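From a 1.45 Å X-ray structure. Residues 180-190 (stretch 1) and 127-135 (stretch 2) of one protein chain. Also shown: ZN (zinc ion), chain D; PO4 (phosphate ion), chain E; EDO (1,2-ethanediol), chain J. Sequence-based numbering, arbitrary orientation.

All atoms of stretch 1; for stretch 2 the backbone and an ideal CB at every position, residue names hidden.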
# COMPACT_ATOMS: atom_id res chain seq x y z
N ARG A 180 6.71 2.24 8.74
CA ARG A 180 6.84 3.27 9.76
C ARG A 180 7.16 2.62 11.10
O ARG A 180 6.46 1.71 11.53
CB ARG A 180 5.54 4.06 9.86
CG ARG A 180 5.58 5.23 10.83
CD ARG A 180 4.29 6.02 10.90
NE ARG A 180 3.22 5.21 11.50
CZ ARG A 180 1.93 5.52 11.41
NH1 ARG A 180 1.53 6.62 10.76
NH2 ARG A 180 1.03 4.71 11.96
N HIS A 181 8.22 3.08 11.76
CA HIS A 181 8.72 2.43 12.97
C HIS A 181 7.98 2.93 14.22
O HIS A 181 8.55 3.51 15.15
CB HIS A 181 10.23 2.64 13.08
CG HIS A 181 10.95 1.73 14.04
ND1 HIS A 181 10.78 1.80 15.40
CD2 HIS A 181 11.95 0.83 13.83
CE1 HIS A 181 11.60 0.94 15.99
NE2 HIS A 181 12.31 0.33 15.06
N GLY A 182 6.66 2.73 14.19
CA GLY A 182 5.79 3.14 15.28
C GLY A 182 4.53 3.79 14.77
O GLY A 182 4.08 3.47 13.66
N ALA A 183 3.97 4.69 15.58
CA ALA A 183 2.79 5.47 15.19
C ALA A 183 3.23 6.78 14.52
O ALA A 183 4.29 6.82 13.91
CB ALA A 183 1.89 5.66 16.41
N HIS A 184 2.42 7.85 14.58
CA HIS A 184 2.71 9.02 13.74
C HIS A 184 4.10 9.58 13.94
O HIS A 184 4.74 10.04 12.99
CB HIS A 184 1.75 10.15 14.05
CG HIS A 184 0.41 9.94 13.48
ND1 HIS A 184 -0.47 10.97 13.26
CD2 HIS A 184 -0.22 8.81 13.08
CE1 HIS A 184 -1.59 10.48 12.75
NE2 HIS A 184 -1.46 9.17 12.63
N ARG A 185 4.54 9.67 15.19
CA ARG A 185 5.72 10.45 15.51
C ARG A 185 6.90 9.50 15.52
O ARG A 185 7.54 9.23 16.54
CB ARG A 185 5.50 11.23 16.80
CG ARG A 185 4.39 12.26 16.62
CD ARG A 185 4.16 13.13 17.83
NE ARG A 185 3.34 14.28 17.47
CZ ARG A 185 3.13 15.33 18.25
NH1 ARG A 185 3.66 15.38 19.47
NH2 ARG A 185 2.38 16.32 17.81
N SER A 186 7.19 9.00 14.32
CA SER A 186 8.15 7.92 14.14
C SER A 186 8.88 8.09 12.82
O SER A 186 8.33 8.61 11.84
CB SER A 186 7.44 6.56 14.08
OG SER A 186 6.64 6.33 15.23
N ASP A 187 10.11 7.61 12.80
CA ASP A 187 10.83 7.54 11.53
C ASP A 187 10.24 6.45 10.65
O ASP A 187 9.64 5.48 11.13
CB ASP A 187 12.29 7.18 11.76
CG ASP A 187 13.12 8.28 12.43
OD1 ASP A 187 12.62 9.35 12.85
OD2 ASP A 187 14.35 8.03 12.55
N TRP A 188 10.42 6.60 9.34
CA TRP A 188 10.23 5.50 8.40
C TRP A 188 11.57 4.83 8.18
O TRP A 188 12.61 5.51 8.12
CB TRP A 188 9.65 5.96 7.07
CG TRP A 188 8.18 6.23 7.18
CD1 TRP A 188 7.59 7.23 7.89
CD2 TRP A 188 7.12 5.46 6.61
NE1 TRP A 188 6.23 7.14 7.78
CE2 TRP A 188 5.92 6.08 6.99
CE3 TRP A 188 7.08 4.32 5.81
CZ2 TRP A 188 4.67 5.59 6.59
CZ3 TRP A 188 5.79 3.83 5.41
CH2 TRP A 188 4.64 4.48 5.81
N VAL A 189 11.54 3.51 8.09
CA VAL A 189 12.75 2.70 8.09
C VAL A 189 12.61 1.57 7.08
O VAL A 189 11.52 1.26 6.60
CB VAL A 189 13.00 2.07 9.47
CG1 VAL A 189 13.06 3.13 10.57
CG2 VAL A 189 11.92 1.03 9.78
N TYR A 190 13.72 0.90 6.83
CA TYR A 190 13.68 -0.45 6.30
C TYR A 190 14.48 -1.39 7.18
O TYR A 190 15.39 -0.98 7.90
CB TYR A 190 14.17 -0.53 4.85
CG TYR A 190 15.64 -0.21 4.65
CD1 TYR A 190 16.62 -1.18 4.84
CD2 TYR A 190 16.06 1.05 4.25
CE1 TYR A 190 17.96 -0.89 4.65
CE2 TYR A 190 17.40 1.34 4.05
CZ TYR A 190 18.36 0.36 4.24
OH TYR A 190 19.69 0.67 4.04
N UNK A 127 10.48 -0.04 24.83
CA UNK A 127 10.57 1.37 24.49
C UNK A 127 10.97 1.47 23.02
O UNK A 127 12.02 0.94 22.62
CB UNK A 127 11.57 2.10 25.39
N UNK A 128 10.13 2.09 22.21
CA UNK A 128 10.40 2.26 20.79
C UNK A 128 11.44 3.37 20.62
O UNK A 128 11.18 4.52 20.98
CB UNK A 128 9.12 2.58 20.02
N UNK A 129 12.64 3.06 20.12
CA UNK A 129 13.70 4.09 20.07
C UNK A 129 13.60 5.02 18.88
O UNK A 129 14.33 6.02 18.85
CB UNK A 129 15.07 3.42 20.05
N UNK A 130 12.70 4.75 17.94
CA UNK A 130 12.59 5.53 16.72
C UNK A 130 11.20 6.10 16.51
O UNK A 130 10.93 6.65 15.43
CB UNK A 130 12.98 4.67 15.52
N UNK A 131 10.35 6.04 17.51
CA UNK A 131 9.02 6.59 17.35
C UNK A 131 8.18 6.39 18.58
O UNK A 131 8.67 5.99 19.64
CB UNK A 131 8.33 5.96 16.14
N UNK A 132 6.90 6.70 18.42
CA UNK A 132 5.89 6.44 19.44
C UNK A 132 5.15 5.15 19.08
O UNK A 132 5.47 4.46 18.11
CB UNK A 132 4.92 7.61 19.56
N UNK A 133 4.15 4.80 19.89
CA UNK A 133 3.44 3.54 19.74
C UNK A 133 1.94 3.79 19.71
O UNK A 133 1.46 4.91 19.93
CB UNK A 133 3.80 2.57 20.87
N UNK A 134 1.20 2.72 19.44
CA UNK A 134 -0.26 2.77 19.46
C UNK A 134 -0.77 1.42 19.94
O UNK A 134 -0.84 1.20 21.16
CB UNK A 134 -0.83 3.12 18.08
N UNK A 135 -1.07 0.48 19.04
CA UNK A 135 -1.33 -0.89 19.48
C UNK A 135 -1.05 -1.85 18.35
O UNK A 135 -1.01 -1.48 17.18
CB UNK A 135 -2.77 -1.05 19.97
ZN ZN D . -0.26 13.01 13.50
P PO4 E . -2.37 6.24 11.07
O1 PO4 E . -3.04 7.33 11.90
O2 PO4 E . -1.27 6.81 10.27
O3 PO4 E . -3.46 5.70 10.17
O4 PO4 E . -1.82 5.20 12.04
C1 EDO J . 14.56 9.22 15.96
O1 EDO J . 14.20 10.32 15.10
C2 EDO J . 15.00 9.76 17.32
O2 EDO J . 13.93 10.51 17.89

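Position 127 lies beyond the reach of stretch 1, with nothing of it within 5.5 Å of the ideal CB, so this contact sets no rule and almost any side chain would do. The residue is Lys127.

At 128 the CA-to-CB bond points toward stretch 1, and the ideal CB stands 5.0 Å from His181 ND1. The carbonyl of His181 lies in the same direction, so a side chain of middle length that can both donate and accept would suit; Asn fits that description, with Gln or His as longer alternatives. The deposited Asn128 does both. Its ND2 donates to His181 O at 2.9 Å, nearly straight, while its OD1 takes a weak hydrogen bond from His181 ND1, also 2.9 Å. The same amide braces its own loop: OD1 accepts from the backbone N of position 130 at 3.1 Å, and ND2 donates to the backbone O of position 132 at 2.9 Å.

Position 129 points sideways, and its phi of -82° admits proline among many others. Pro129 fills it, its CD 4.0 Å from His181 CE1.

At 130 the bond points toward a surface made by the His181 ring, Asp187 CB and Val189 CG1, with the ideal CB 3.6 Å from His181 ND1. Such a mostly apolar setting suits Leu, Ile, Met or Val. Leu130 lays its CB over a face of the imidazole, 4.0 Å from the ring centroid, and brings CD1 to 4.1 Å from Val189 CG1. Its backbone O accepts from Asp187 N at 2.9 Å, a bond independent of the side chain.

Position 131 gives the firmest reading. An ideal CB would sit 2.0 Å from Ser186 OG and 2.7 Å from His181 O, so only glycine fits. Gly131 lets the backbones close to 3.6 Å between its CA and Ser186 CA, and its CA makes a CH...O contact with Arg185 O at 3.1 Å.

At 132 the bond points sideways, but the turn at Ala183 to Arg185 presents backbone NH groups nearby. A short carbonyl or carboxylate acceptor, Asn or Asp, could curl back to them. Asn132, with chi1 in the p well, does so: OD1 accepts from Arg185 N at 3.0 Å. Its ND2 reaches a water at 3.1 Å that also accepts from His184 N at 3.0 Å. The backbone joins in, O accepting from Ala183 N at 3.0 Å and N giving weak bonds to Ser186 OG and Arg185 O, each 3.2 Å.

Position 133 points away, leaving its side chain free of this contact. Thr133 occupies it, and its backbone makes the contact, with Thr133 O 3.6 Å from Ala183 CB.

At 134 the bond points toward Ala183, whose CB is 4.1 Å from the ideal CB. Many residues could pack their first carbon there and send the rest elsewhere. His134 does this, with CB 4.0 Å from Ala183 CB and a ring that leads away.

Position 135 is out of reach and unconstrained here; it is His135.

Stretch 2, residues 127-135: KNPLGNTHH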
# COMPACT_ATOMS: atom_id res chain seq x y z
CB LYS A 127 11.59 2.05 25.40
CG LYS A 127 12.07 3.41 24.93
CD LYS A 127 10.97 4.42 24.89
CE LYS A 127 11.59 5.81 24.73
NZ LYS A 127 10.60 6.81 24.28
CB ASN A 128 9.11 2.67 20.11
CG ASN A 128 9.26 2.90 18.63
OD1 ASN A 128 10.34 2.76 18.07
ND2 ASN A 128 8.15 3.24 17.97
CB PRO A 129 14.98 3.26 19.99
CG PRO A 129 14.57 2.05 19.26
CD PRO A 129 13.12 1.76 19.65
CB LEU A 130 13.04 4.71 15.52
CG LEU A 130 14.52 4.34 15.49
CD1 LEU A 130 14.78 3.42 14.33
CD2 LEU A 130 15.40 5.56 15.39
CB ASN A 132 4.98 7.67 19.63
CG ASN A 132 4.12 7.99 18.41
OD1 ASN A 132 4.42 7.61 17.30
ND2 ASN A 132 3.02 8.71 18.65
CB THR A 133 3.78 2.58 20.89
OG1 THR A 133 3.29 3.10 22.13
CG2 THR A 133 5.28 2.38 20.99
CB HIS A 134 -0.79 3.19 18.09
CG HIS A 134 -2.27 3.34 18.03
ND1 HIS A 134 -2.98 4.16 18.87
CD2 HIS A 134 -3.19 2.76 17.21
CE1 HIS A 134 -4.27 4.09 18.57
NE2 HIS A 134 -4.42 3.25 17.56
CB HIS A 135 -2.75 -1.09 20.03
CG HIS A 135 -3.83 -0.59 19.14
ND1 HIS A 135 -4.86 0.20 19.61
CD2 HIS A 135 -4.08 -0.78 17.82
CE1 HIS A 135 -5.69 0.48 18.62
NE2 HIS A 135 -5.24 -0.11 17.52
O HOH W 1 0.54 8.59 16.80
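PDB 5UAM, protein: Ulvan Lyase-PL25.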